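PDB 5CYV: transcriptional regulator, which belongs to the MarR family, binds p-coumaroyl-CoA and probably regulates transcription linked to p-hydroxycinnamate metabolism by binding DNA. Local coordinates for residues Gly20-Ala25 against Ala115-Tyr120; Thr33-Arg38 against Glu77-Val82; Ser41-Ala46 against Arg103-Asp108. One frame throughout, in Å; residues are numbered along the deposited sequence.

Interaction 1 of 3, residues Gly20-Ala25 against Ala115-Tyr120. With WCA (p-coumaroyl-CoA), chain J.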
loop_
_atom_site.group_PDB
_atom_site.type_symbol
_atom_site.label_atom_id
_atom_site.label_comp_id
_atom_site.label_asym_id
_atom_site.label_seq_id
_atom_site.Cartn_x
_atom_site.Cartn_y
_atom_site.Cartn_z
ATOM N N GLY B 20 -1.554 -3.388 -1.170
ATOM C CA GLY B 20 -0.865 -4.042 -2.279
ATOM C C GLY B 20 -1.811 -4.676 -3.259
ATOM O O GLY B 20 -1.492 -4.711 -4.471
ATOM N N MET B 21 -2.925 -5.218 -2.753
ATOM C CA MET B 21 -3.974 -5.711 -3.661
ATOM C C MET B 21 -4.448 -4.605 -4.587
ATOM O O MET B 21 -4.595 -4.798 -5.825
ATOM C CB MET B 21 -5.187 -6.249 -2.882
ATOM C CG MET B 21 -4.849 -7.461 -2.078
ATOM S SD MET B 21 -6.167 -7.884 -0.854
ATOM C CE MET B 21 -7.484 -8.323 -1.971
ATOM N N VAL B 22 -4.661 -3.442 -4.005
ATOM C CA VAL B 22 -5.168 -2.323 -4.807
ATOM C C VAL B 22 -4.114 -1.919 -5.824
ATOM O O VAL B 22 -4.457 -1.758 -7.012
ATOM C CB VAL B 22 -5.539 -1.144 -3.915
ATOM C CG1 VAL B 22 -5.907 0.086 -4.819
ATOM C CG2 VAL B 22 -6.763 -1.493 -3.058
ATOM N N LEU B 23 -2.846 -1.787 -5.394
ATOM C CA LEU B 23 -1.802 -1.405 -6.363
ATOM C C LEU B 23 -1.704 -2.366 -7.551
ATOM O O LEU B 23 -1.618 -1.942 -8.692
ATOM C CB LEU B 23 -0.431 -1.311 -5.636
ATOM C CG LEU B 23 -0.302 -0.126 -4.672
ATOM C CD1 LEU B 23 0.832 -0.285 -3.747
ATOM C CD2 LEU B 23 -0.115 1.223 -5.392
ATOM N N GLY B 24 -1.723 -3.648 -7.286
ATOM C CA GLY B 24 -1.568 -4.611 -8.367
ATOM C C GLY B 24 -2.796 -4.566 -9.274
ATOM O O GLY B 24 -2.651 -4.651 -10.492
ATOM N N ALA B 25 -3.989 -4.420 -8.690
ATOM C CA ALA B 25 -5.195 -4.341 -9.513
ATOM C C ALA B 25 -5.209 -3.091 -10.384
ATOM O O ALA B 25 -5.680 -3.123 -11.532
ATOM C CB ALA B 25 -6.431 -4.377 -8.612
ATOM N N ALA B 115 -13.537 0.928 -11.727
ATOM C CA ALA B 115 -14.187 -0.378 -11.792
ATOM C C ALA B 115 -13.358 -1.416 -11.097
ATOM O O ALA B 115 -13.964 -2.344 -10.447
ATOM C CB ALA B 115 -14.391 -0.782 -13.264
ATOM N N ALA B 116 -12.028 -1.287 -11.241
ATOM C CA ALA B 116 -11.111 -2.191 -10.601
ATOM C C ALA B 116 -11.217 -2.034 -9.073
ATOM O O ALA B 116 -11.156 -3.039 -8.399
ATOM C CB ALA B 116 -9.713 -1.935 -11.080
ATOM N N HIS B 117 -11.415 -0.826 -8.568
ATOM C CA HIS B 117 -11.574 -0.635 -7.100
ATOM C C HIS B 117 -12.853 -1.295 -6.620
ATOM O O HIS B 117 -12.944 -1.744 -5.448
ATOM C CB HIS B 117 -11.627 0.871 -6.696
ATOM C CG HIS B 117 -10.309 1.576 -6.766
ATOM N ND1 HIS B 117 -10.128 2.882 -6.354
ATOM C CD2 HIS B 117 -9.088 1.142 -7.176
ATOM C CE1 HIS B 117 -8.861 3.235 -6.537
ATOM N NE2 HIS B 117 -8.224 2.207 -7.073
ATOM N N GLY B 118 -13.870 -1.422 -7.473
ATOM C CA GLY B 118 -15.177 -1.852 -6.990
ATOM C C GLY B 118 -15.251 -3.231 -6.403
ATOM O O GLY B 118 -15.960 -3.476 -5.439
ATOM N N ARG B 119 -14.428 -4.117 -6.948
ATOM C CA ARG B 119 -14.268 -5.477 -6.469
ATOM C C ARG B 119 -13.959 -5.484 -4.968
ATOM O O ARG B 119 -14.317 -6.436 -4.273
ATOM C CB ARG B 119 -13.155 -6.190 -7.239
ATOM C CG ARG B 119 -12.638 -7.447 -6.560
ATOM C CD ARG B 119 -13.050 -8.695 -7.322
ATOM N NE ARG B 119 -12.265 -8.877 -8.540
ATOM C CZ ARG B 119 -12.058 -10.051 -9.129
ATOM N NH1 ARG B 119 -12.580 -11.154 -8.611
ATOM N NH2 ARG B 119 -11.331 -10.121 -10.236
ATOM N N TYR B 120 -13.205 -4.480 -4.508
ATOM C CA TYR B 120 -12.839 -4.468 -3.116
ATOM C C TYR B 120 -13.747 -3.645 -2.232
ATOM O O TYR B 120 -13.897 -3.986 -1.051
ATOM C CB TYR B 120 -11.419 -3.925 -2.949
ATOM C CG TYR B 120 -10.445 -4.685 -3.818
ATOM C CD1 TYR B 120 -10.216 -6.010 -3.604
ATOM C CD2 TYR B 120 -9.735 -4.014 -4.794
ATOM C CE1 TYR B 120 -9.309 -6.717 -4.386
ATOM C CE2 TYR B 120 -8.843 -4.706 -5.610
ATOM C CZ TYR B 120 -8.602 -6.034 -5.361
ATOM O OH TYR B 120 -7.716 -6.719 -6.162
HETATM C C4 WCA J . 17.375 1.289 5.718
HETATM C C5 WCA J . 17.818 0.030 5.322
HETATM C C6 WCA J . 19.090 -0.430 5.830
HETATM C C8 WCA J . 15.867 0.375 4.351
HETATM N N1 WCA J . 19.784 0.379 6.663
HETATM N N3 WCA J . 18.147 2.037 6.562
HETATM C CAV WCA J . -2.973 5.412 -7.073
HETATM C CAT WCA J . -4.186 5.410 -7.690
HETATM C CBS WCA J . -5.106 4.436 -7.276
HETATM O OAJ WCA J . -6.382 4.403 -7.899
HETATM C CAU WCA J . -4.829 3.549 -6.290
HETATM C CAW WCA J . -3.591 3.550 -5.638
HETATM C CBT WCA J . -2.694 4.509 -6.038
HETATM C CAR WCA J . -1.416 4.493 -5.298
HETATM C CAQ WCA J . -0.486 5.601 -5.482
HETATM C CBP WCA J . 0.662 5.551 -4.497
HETATM O OAD WCA J . 0.776 4.927 -3.499
HETATM S SBO WCA J . 1.918 6.645 -5.009
HETATM C CBA WCA J . 3.046 6.472 -3.588
HETATM C CAY WCA J . 4.248 5.508 -3.962
HETATM N NBH WCA J . 3.900 4.144 -3.766
HETATM C CBQ WCA J . 4.075 3.221 -4.896
HETATM O OAE WCA J . 4.603 3.542 -5.967
HETATM C CBB WCA J . 3.684 1.794 -4.672
HETATM C CAZ WCA J . 4.923 0.868 -4.494
HETATM N NBI WCA J . 5.690 1.082 -3.250
HETATM C CBR WCA J . 6.807 1.901 -3.143
HETATM O OAF WCA J . 7.116 2.577 -4.129
HETATM C CBX WCA J . 7.613 1.946 -1.854
HETATM O OAK WCA J . 7.266 0.764 -1.077
HETATM C CCD WCA J . 7.336 3.220 -1.046
HETATM C CAA WCA J . 5.895 3.118 -0.464
HETATM C CAB WCA J . 7.541 4.507 -1.876
HETATM C CBD WCA J . 8.316 3.248 0.174
HETATM O OBK WCA J . 9.607 3.136 -0.480
HETATM P PCG WCA J . 10.944 3.484 0.350
HETATM O OAP WCA J . 10.747 4.833 0.963
HETATM O OAI WCA J . 12.097 3.269 -0.662
HETATM O OBN WCA J . 10.971 2.497 1.557
HETATM P PCF WCA J . 11.658 1.130 1.861
HETATM O OAO WCA J . 12.503 0.859 0.614
HETATM O OAH WCA J . 10.676 0.127 2.451
HETATM O "O5'" WCA J . 12.671 1.483 3.073
HETATM C "C5'" WCA J . 12.184 2.015 4.303
HETATM C "C4'" WCA J . 13.003 3.041 5.031
HETATM O "O4'" WCA J . 14.212 2.258 5.795
HETATM C "C3'" WCA J . 13.612 3.949 4.231
HETATM O "O3'" WCA J . 13.976 5.155 5.000
HETATM P PCE WCA J . 13.282 6.542 4.727
HETATM O OAM WCA J . 11.801 6.366 4.815
HETATM O OAN WCA J . 13.656 7.045 3.362
HETATM O OAG WCA J . 13.745 7.521 5.772
HETATM C "C2'" WCA J . 14.935 3.257 3.833
HETATM O "O2'" WCA J . 15.861 4.111 3.327
HETATM C "C1'" WCA J . 15.331 2.616 5.214
HETATM N N9 WCA J . 16.159 1.453 5.079
HETATM N N7 WCA J . 16.862 -0.507 4.474
HETATM C C2 WCA J . 19.329 1.563 7.015
HETATM N N6 WCA J . 19.578 -1.718 5.448
#
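Y120 is the main bump here: its phenol ring pushes from 115-120 into a hollow on 20-25 walled by M21, V22 and A25. M21 supplies one wall, its methyl CE lying 3.4 Å from CE1 of Y120; the chain bends at its last torsion (chi3 66°), which carries CE to the ring. On the other flank, A25 CB meets the ring edge in plane, 3.6 Å from Y120 OH. V22 CG2 comes obliquely to Y120 CD2, on the same flank as A25, while R119 CG covers one face of the ring from its own helix, offset toward the rim.

V22 also fills the space next to H117. Its CG1, anti to the backbone N (chi1 173°), reaches 3.9 Å from NE2 of H117, and the two side chains cross at about a right angle. The same CG1 touches the ligand's coumaroyl ring at CAU. H117 in turn presents its imidazole edge to the phenolic oxygen: OAJ lies near the ring plane, 3.0 Å from H117 NE2. An alanine in place of H117 would probably leave OAJ without this polar neighbour and open a gap beside V22 CG1. Near A25, where two small residues face each other, A116 CB rests 4.2 Å from A25 O and the A25 and A116 CA atoms come to 6.4 Å. L23 turns from this interface to the ligand, with CD2 3.5 Å from CAR.

The two helix segments run nearly antiparallel, 151° apart. V22 also packs on S16 of the second subunit, and H117 on D10 of that subunit. Helix 11-30 and helix 100-121 belong to the all-helical dimerisation region of the MarR fold, and their meeting forms part of the p-coumaroyl-CoA pocket, around the phenol end of the ligand.

Interaction 2 of 3, residues Thr33-Arg38 against Glu77-Val82. With WCA (p-coumaroyl-CoA), chain J.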
loop_
_atom_site.group_PDB
_atom_site.type_symbol
_atom_site.label_atom_id
_atom_site.label_comp_id
_atom_site.label_asym_id
_atom_site.label_seq_id
_atom_site.Cartn_x
_atom_site.Cartn_y
_atom_site.Cartn_z
ATOM N N THR B 33 -3.957 1.577 -21.119
ATOM C CA THR B 33 -3.634 2.991 -21.170
ATOM C C THR B 33 -2.157 3.266 -21.280
ATOM O O THR B 33 -1.768 4.396 -21.495
ATOM C CB THR B 33 -4.140 3.707 -19.905
ATOM O OG1 THR B 33 -3.282 3.389 -18.795
ATOM C CG2 THR B 33 -5.596 3.332 -19.568
ATOM N N GLY B 34 -1.367 2.240 -21.024
ATOM C CA GLY B 34 0.081 2.413 -20.968
ATOM C C GLY B 34 0.597 3.097 -19.721
ATOM O O GLY B 34 1.803 3.342 -19.655
ATOM N N LEU B 35 -0.265 3.426 -18.782
ATOM C CA LEU B 35 0.124 4.096 -17.546
ATOM C C LEU B 35 0.361 3.015 -16.485
ATOM O O LEU B 35 -0.075 1.872 -16.647
ATOM C CB LEU B 35 -0.975 5.022 -17.025
ATOM C CG LEU B 35 -1.350 6.118 -18.058
ATOM C CD1 LEU B 35 -2.613 6.751 -17.556
ATOM C CD2 LEU B 35 -0.237 7.117 -18.149
ATOM N N ARG B 36 0.952 3.420 -15.375
ATOM C CA ARG B 36 1.129 2.618 -14.179
ATOM C C ARG B 36 0.691 3.474 -12.976
ATOM O O ARG B 36 0.317 4.572 -13.157
ATOM C CB ARG B 36 2.524 2.046 -14.020
ATOM C CG ARG B 36 2.762 0.826 -14.876
ATOM C CD ARG B 36 4.203 0.406 -14.921
ATOM N NE ARG B 36 4.792 0.175 -13.633
ATOM C CZ ARG B 36 4.574 -0.871 -12.885
ATOM N NH1 ARG B 36 3.781 -1.823 -13.284
ATOM N NH2 ARG B 36 5.197 -0.969 -11.740
ATOM N N VAL B 37 0.739 2.924 -11.782
ATOM C CA VAL B 37 0.100 3.662 -10.697
ATOM C C VAL B 37 0.700 5.089 -10.526
ATOM O O VAL B 37 -0.077 6.039 -10.369
ATOM C CB VAL B 37 0.162 2.944 -9.329
ATOM C CG1 VAL B 37 -0.641 1.597 -9.266
ATOM C CG2 VAL B 37 1.536 2.779 -8.861
ATOM N N ARG B 38 2.025 5.241 -10.616
ATOM C CA ARG B 38 2.556 6.615 -10.398
ATOM C C ARG B 38 2.291 7.581 -11.558
ATOM O O ARG B 38 1.898 8.727 -11.292
ATOM C CB ARG B 38 4.068 6.577 -10.122
ATOM C CG ARG B 38 4.413 5.913 -8.781
ATOM C CD ARG B 38 5.885 6.140 -8.487
ATOM N NE ARG B 38 6.253 5.499 -7.196
ATOM C CZ ARG B 38 7.386 5.702 -6.560
ATOM N NH1 ARG B 38 7.643 5.028 -5.418
ATOM N NH2 ARG B 38 8.318 6.591 -7.032
ATOM N N GLU B 77 4.955 13.726 -20.580
ATOM C CA GLU B 77 5.168 14.784 -21.568
ATOM C C GLU B 77 5.579 14.169 -22.921
ATOM O O GLU B 77 5.123 14.631 -23.972
ATOM C CB GLU B 77 6.200 15.820 -21.077
ATOM C CG GLU B 77 6.155 17.137 -21.955
ATOM C CD GLU B 77 6.927 18.355 -21.384
ATOM O OE1 GLU B 77 7.848 18.135 -20.560
ATOM O OE2 GLU B 77 6.676 19.536 -21.814
ATOM N N GLU B 78 6.387 13.122 -22.903
ATOM C CA GLU B 78 6.794 12.488 -24.147
ATOM C C GLU B 78 5.606 11.894 -24.881
ATOM O O GLU B 78 5.654 11.799 -26.121
ATOM C CB GLU B 78 7.840 11.403 -23.885
ATOM C CG GLU B 78 8.366 10.823 -25.161
ATOM C CD GLU B 78 9.286 11.764 -25.893
ATOM O OE1 GLU B 78 9.956 12.581 -25.218
ATOM O OE2 GLU B 78 9.342 11.685 -27.145
ATOM N N ARG B 79 4.557 11.506 -24.140
ATOM C CA ARG B 79 3.347 10.998 -24.770
ATOM C C ARG B 79 2.355 12.075 -25.116
ATOM O O ARG B 79 1.268 11.768 -25.624
ATOM C CB ARG B 79 2.650 9.970 -23.857
ATOM C CG ARG B 79 3.356 8.628 -23.739
ATOM C CD ARG B 79 2.537 7.705 -22.852
ATOM N NE ARG B 79 1.269 7.327 -23.497
ATOM C CZ ARG B 79 0.346 6.550 -22.896
ATOM N NH1 ARG B 79 0.560 6.062 -21.701
ATOM N NH2 ARG B 79 -0.793 6.264 -23.522
ATOM N N GLY B 80 2.686 13.336 -24.831
ATOM C CA GLY B 80 1.774 14.412 -25.197
ATOM C C GLY B 80 0.553 14.521 -24.265
ATOM O O GLY B 80 -0.472 15.105 -24.621
ATOM N N LEU B 81 0.703 14.009 -23.067
ATOM C CA LEU B 81 -0.417 13.969 -22.128
ATOM C C LEU B 81 -0.378 15.145 -21.146
ATOM O O LEU B 81 -1.401 15.529 -20.597
ATOM C CB LEU B 81 -0.412 12.657 -21.326
ATOM C CG LEU B 81 -0.468 11.397 -22.182
ATOM C CD1 LEU B 81 -0.281 10.141 -21.333
ATOM C CD2 LEU B 81 -1.858 11.354 -22.882
ATOM N N VAL B 82 0.827 15.657 -20.862
ATOM C CA VAL B 82 0.941 16.895 -20.065
ATOM C C VAL B 82 1.982 17.753 -20.716
ATOM O O VAL B 82 2.783 17.266 -21.541
ATOM C CB VAL B 82 1.357 16.646 -18.573
ATOM C CG1 VAL B 82 0.394 15.729 -17.847
ATOM C CG2 VAL B 82 2.801 16.046 -18.453
HETATM C C4 WCA J . 17.375 1.289 5.718
HETATM C C5 WCA J . 17.818 0.030 5.322
HETATM C C6 WCA J . 19.090 -0.430 5.830
HETATM C C8 WCA J . 15.867 0.375 4.351
HETATM N N1 WCA J . 19.784 0.379 6.663
HETATM N N3 WCA J . 18.147 2.037 6.562
HETATM C CAV WCA J . -2.973 5.412 -7.073
HETATM C CAT WCA J . -4.186 5.410 -7.690
HETATM C CBS WCA J . -5.106 4.436 -7.276
HETATM O OAJ WCA J . -6.382 4.403 -7.899
HETATM C CAU WCA J . -4.829 3.549 -6.290
HETATM C CAW WCA J . -3.591 3.550 -5.638
HETATM C CBT WCA J . -2.694 4.509 -6.038
HETATM C CAR WCA J . -1.416 4.493 -5.298
HETATM C CAQ WCA J . -0.486 5.601 -5.482
HETATM C CBP WCA J . 0.662 5.551 -4.497
HETATM O OAD WCA J . 0.776 4.927 -3.499
HETATM S SBO WCA J . 1.918 6.645 -5.009
HETATM C CBA WCA J . 3.046 6.472 -3.588
HETATM C CAY WCA J . 4.248 5.508 -3.962
HETATM N NBH WCA J . 3.900 4.144 -3.766
HETATM C CBQ WCA J . 4.075 3.221 -4.896
HETATM O OAE WCA J . 4.603 3.542 -5.967
HETATM C CBB WCA J . 3.684 1.794 -4.672
HETATM C CAZ WCA J . 4.923 0.868 -4.494
HETATM N NBI WCA J . 5.690 1.082 -3.250
HETATM C CBR WCA J . 6.807 1.901 -3.143
HETATM O OAF WCA J . 7.116 2.577 -4.129
HETATM C CBX WCA J . 7.613 1.946 -1.854
HETATM O OAK WCA J . 7.266 0.764 -1.077
HETATM C CCD WCA J . 7.336 3.220 -1.046
HETATM C CAA WCA J . 5.895 3.118 -0.464
HETATM C CAB WCA J . 7.541 4.507 -1.876
HETATM C CBD WCA J . 8.316 3.248 0.174
HETATM O OBK WCA J . 9.607 3.136 -0.480
HETATM P PCG WCA J . 10.944 3.484 0.350
HETATM O OAP WCA J . 10.747 4.833 0.963
HETATM O OAI WCA J . 12.097 3.269 -0.662
HETATM O OBN WCA J . 10.971 2.497 1.557
HETATM P PCF WCA J . 11.658 1.130 1.861
HETATM O OAO WCA J . 12.503 0.859 0.614
HETATM O OAH WCA J . 10.676 0.127 2.451
HETATM O "O5'" WCA J . 12.671 1.483 3.073
HETATM C "C5'" WCA J . 12.184 2.015 4.303
HETATM C "C4'" WCA J . 13.003 3.041 5.031
HETATM O "O4'" WCA J . 14.212 2.258 5.795
HETATM C "C3'" WCA J . 13.612 3.949 4.231
HETATM O "O3'" WCA J . 13.976 5.155 5.000
HETATM P PCE WCA J . 13.282 6.542 4.727
HETATM O OAM WCA J . 11.801 6.366 4.815
HETATM O OAN WCA J . 13.656 7.045 3.362
HETATM O OAG WCA J . 13.745 7.521 5.772
HETATM C "C2'" WCA J . 14.935 3.257 3.833
HETATM O "O2'" WCA J . 15.861 4.111 3.327
HETATM C "C1'" WCA J . 15.331 2.616 5.214
HETATM N N9 WCA J . 16.159 1.453 5.079
HETATM N N7 WCA J . 16.862 -0.507 4.474
HETATM C C2 WCA J . 19.329 1.563 7.015
HETATM N N6 WCA J . 19.578 -1.718 5.448
HETATM O O HOH W 1 2.955 5.867 -20.177
#
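R79 grips the backbone carbonyl of T33 with both terminal nitrogens, end-on. NH1 and NH2 each lie 2.9 Å from T33 O, and both bonds are bent. NH1 sits in the carbonyl plane on a lone pair, while NH2 is tilted from that plane by 34°. A water extends the grip, donating a hydrogen bond to G34 O and accepting one from R79 NH1, 2.8 Å away. L81 CD1 lies over one face of the guanidinium, 3.8 Å above its plane and offset toward the rim. L35 CD2 comes obliquely to NH1 and touches L81 CD1 at 4.4 Å.

G34 has positive phi, and a CB there would clash with R79 NH1. R79 and G80 end helix 70-78 in a Schellman motif and lead into strand 82-87, the turn between the recognition helix and the wing in a MarR-type winged helix-turn-helix. The other partner is shaped by an ST turn: T33 OG1 accepts from L35 N at 3.0 Å, and is also bonded to L30 O. Behind R79 and L81 stands L105 of helix 100-121.

Farther along, R36 is the N-cap of helix 37-47, and R38 faces the ligand with an extended chain. Its NE donates to OAE at 2.8 Å, nearly straight at 171°, and its NH1 to OAF at 2.8 Å; Q68 takes a bond from NH2.

Interaction 3 of 3, residues Ser41-Ala46 against Arg103-Asp108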
loop_
_atom_site.group_PDB
_atom_site.type_symbol
_atom_site.label_atom_id
_atom_site.label_comp_id
_atom_site.label_asym_id
_atom_site.label_seq_id
_atom_site.Cartn_x
_atom_site.Cartn_y
_atom_site.Cartn_z
ATOM N N SER B 41 -1.261 8.582 -11.345
ATOM C CA SER B 41 -1.534 9.539 -10.270
ATOM C C SER B 41 -1.145 10.966 -10.689
ATOM O O SER B 41 -1.895 11.899 -10.402
ATOM C CB SER B 41 -0.744 9.174 -9.008
ATOM O OG SER B 41 -1.134 7.866 -8.531
ATOM N N VAL B 42 0.021 11.111 -11.326
ATOM C CA VAL B 42 0.415 12.458 -11.770
ATOM C C VAL B 42 -0.553 13.057 -12.774
ATOM O O VAL B 42 -0.971 14.220 -12.627
ATOM C CB VAL B 42 1.823 12.432 -12.354
ATOM C CG1 VAL B 42 2.232 13.822 -12.903
ATOM C CG2 VAL B 42 2.796 11.991 -11.247
ATOM N N LEU B 43 -0.985 12.216 -13.714
ATOM C CA LEU B 43 -1.947 12.656 -14.741
ATOM C C LEU B 43 -3.269 13.091 -14.078
ATOM O O LEU B 43 -3.846 14.157 -14.409
ATOM C CB LEU B 43 -2.133 11.543 -15.775
ATOM C CG LEU B 43 -3.153 11.937 -16.853
ATOM C CD1 LEU B 43 -2.696 13.190 -17.616
ATOM C CD2 LEU B 43 -3.305 10.776 -17.845
ATOM N N VAL B 44 -3.771 12.285 -13.127
ATOM C CA VAL B 44 -5.012 12.610 -12.453
ATOM C C VAL B 44 -4.863 13.937 -11.719
ATOM O O VAL B 44 -5.732 14.836 -11.796
ATOM C CB VAL B 44 -5.365 11.511 -11.500
ATOM C CG1 VAL B 44 -6.451 11.978 -10.505
ATOM C CG2 VAL B 44 -5.850 10.320 -12.318
ATOM N N LEU B 45 -3.726 14.105 -11.041
ATOM C CA LEU B 45 -3.564 15.330 -10.238
ATOM C C LEU B 45 -3.424 16.562 -11.128
ATOM O O LEU B 45 -3.928 17.640 -10.770
ATOM C CB LEU B 45 -2.352 15.199 -9.282
ATOM C CG LEU B 45 -2.597 14.176 -8.168
ATOM C CD1 LEU B 45 -1.277 13.825 -7.489
ATOM C CD2 LEU B 45 -3.569 14.664 -7.124
ATOM N N ALA B 46 -2.837 16.412 -12.292
ATOM C CA ALA B 46 -2.769 17.528 -13.231
ATOM C C ALA B 46 -4.160 17.874 -13.751
ATOM O O ALA B 46 -4.489 19.049 -13.888
ATOM C CB ALA B 46 -1.833 17.197 -14.382
ATOM N N ARG B 103 -6.412 14.661 -20.921
ATOM C CA ARG B 103 -7.715 14.630 -20.236
ATOM C C ARG B 103 -8.526 13.462 -20.757
ATOM O O ARG B 103 -9.241 12.781 -19.974
ATOM C CB ARG B 103 -8.480 15.944 -20.393
ATOM C CG ARG B 103 -7.805 17.098 -19.687
ATOM C CD ARG B 103 -8.624 18.412 -19.771
ATOM N NE ARG B 103 -7.845 19.469 -19.072
ATOM C CZ ARG B 103 -7.815 19.611 -17.739
ATOM N NH1 ARG B 103 -8.568 18.825 -16.948
ATOM N NH2 ARG B 103 -7.065 20.565 -17.208
ATOM N N ARG B 104 -8.442 13.204 -22.060
ATOM C CA ARG B 104 -9.224 12.092 -22.615
ATOM C C ARG B 104 -8.711 10.747 -22.049
ATOM O O ARG B 104 -9.505 9.860 -21.672
ATOM C CB ARG B 104 -9.161 12.118 -24.148
ATOM C CG ARG B 104 -9.644 10.847 -24.822
ATOM C CD ARG B 104 -8.833 10.469 -26.083
ATOM N NE ARG B 104 -7.849 9.424 -25.782
ATOM C CZ ARG B 104 -8.131 8.157 -25.460
ATOM N NH1 ARG B 104 -9.390 7.718 -25.395
ATOM N NH2 ARG B 104 -7.134 7.317 -25.202
ATOM N N LEU B 105 -7.395 10.591 -21.934
ATOM C CA LEU B 105 -6.830 9.358 -21.392
ATOM C C LEU B 105 -7.135 9.246 -19.917
ATOM O O LEU B 105 -7.406 8.153 -19.406
ATOM C CB LEU B 105 -5.314 9.320 -21.639
ATOM C CG LEU B 105 -4.691 7.995 -21.217
ATOM C CD1 LEU B 105 -5.204 6.858 -22.088
ATOM C CD2 LEU B 105 -3.136 8.080 -21.245
ATOM N N ARG B 106 -7.133 10.385 -19.239
ATOM C CA ARG B 106 -7.400 10.349 -17.812
ATOM C C ARG B 106 -8.837 9.908 -17.568
ATOM O O ARG B 106 -9.109 9.156 -16.631
ATOM C CB ARG B 106 -7.154 11.722 -17.184
ATOM C CG ARG B 106 -7.822 11.914 -15.832
ATOM C CD ARG B 106 -8.593 13.222 -15.777
ATOM N NE ARG B 106 -9.335 13.368 -14.529
ATOM C CZ ARG B 106 -10.556 12.883 -14.324
ATOM N NH1 ARG B 106 -11.177 12.218 -15.288
ATOM N NH2 ARG B 106 -11.155 13.064 -13.156
ATOM N N ASP B 107 -9.768 10.268 -18.446
ATOM C CA ASP B 107 -11.148 9.831 -18.275
ATOM C C ASP B 107 -11.242 8.304 -18.492
ATOM O O ASP B 107 -11.960 7.623 -17.759
ATOM C CB ASP B 107 -12.060 10.553 -19.257
ATOM C CG ASP B 107 -12.347 11.954 -18.814
ATOM O OD1 ASP B 107 -12.040 12.295 -17.649
ATOM O OD2 ASP B 107 -12.888 12.703 -19.621
ATOM N N ASP B 108 -10.569 7.809 -19.516
ATOM C CA ASP B 108 -10.541 6.364 -19.807
ATOM C C ASP B 108 -9.900 5.600 -18.646
ATOM O O ASP B 108 -10.425 4.601 -18.145
ATOM C CB ASP B 108 -9.785 6.146 -21.097
ATOM C CG ASP B 108 -9.635 4.694 -21.425
ATOM O OD1 ASP B 108 -10.580 4.121 -22.062
ATOM O OD2 ASP B 108 -8.570 4.133 -21.055
#
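R106 of helix 100-121 lies against L43 and V44 of helix 37-47, so this contact seats the first helix of the MarR winged helix-turn-helix domain on the long helix that runs toward the dimerisation region. The axes of the two segments pass 9.8 Å apart at a crossing angle of -115°, and V44 and R106 bring their CA atoms to 6.3 Å.

Starting at CB, R106 meets L43: both CG and CD2 of the leucine are 4.0 Å from R106 CB. The next atom, CG, stands anti to the backbone N (chi1 161°) and lies 4.3 Å from CG2 of V44. The chain then bends at chi2, and the guanidinium ends beside its own neighbour, where NH1 forms a salt bridge with D107 OD1; the modelled separation is very short, so its exact length is doubtful. The aliphatic root of the arginine thus does the packing.

L43 points toward helix 100-121. Its CD2 reaches past R106 CB to L105 CD2, 4.3 Å away, and the leucine also packs on L76 of helix 70-78. V44 packs on L7 of the second subunit as well. R103 stretches to the end of helix 37-47: NH2 is 4.5 Å from A46 O, but its hydrogen bond goes to Q49 O, and NH1 bonds C47 O.

In the fold
All three contacts tie early segments to later ones: 20-25, 33-38 and 41-46 come first along the chain, then 77-82, 103-108 and 115-120. Interactions 2 and 3 are nested inside the loop closed by interaction 1, and cross each other. Their centres are 8 Å apart and they touch, for instance L81 CD1 to L105 CD2 at 3.5 Å; both use helix 37-47. Interaction 1 lies about 20 Å from interaction 2 and 18 Å from interaction 3, centre to centre, and shares helix 100-121 with the latter. That helix therefore spans from the winged helix-turn-helix to the dimerisation region. p-Coumaroyl-CoA touches segments of all three contacts, at S41 in interaction 3, so it lies where the two regions meet.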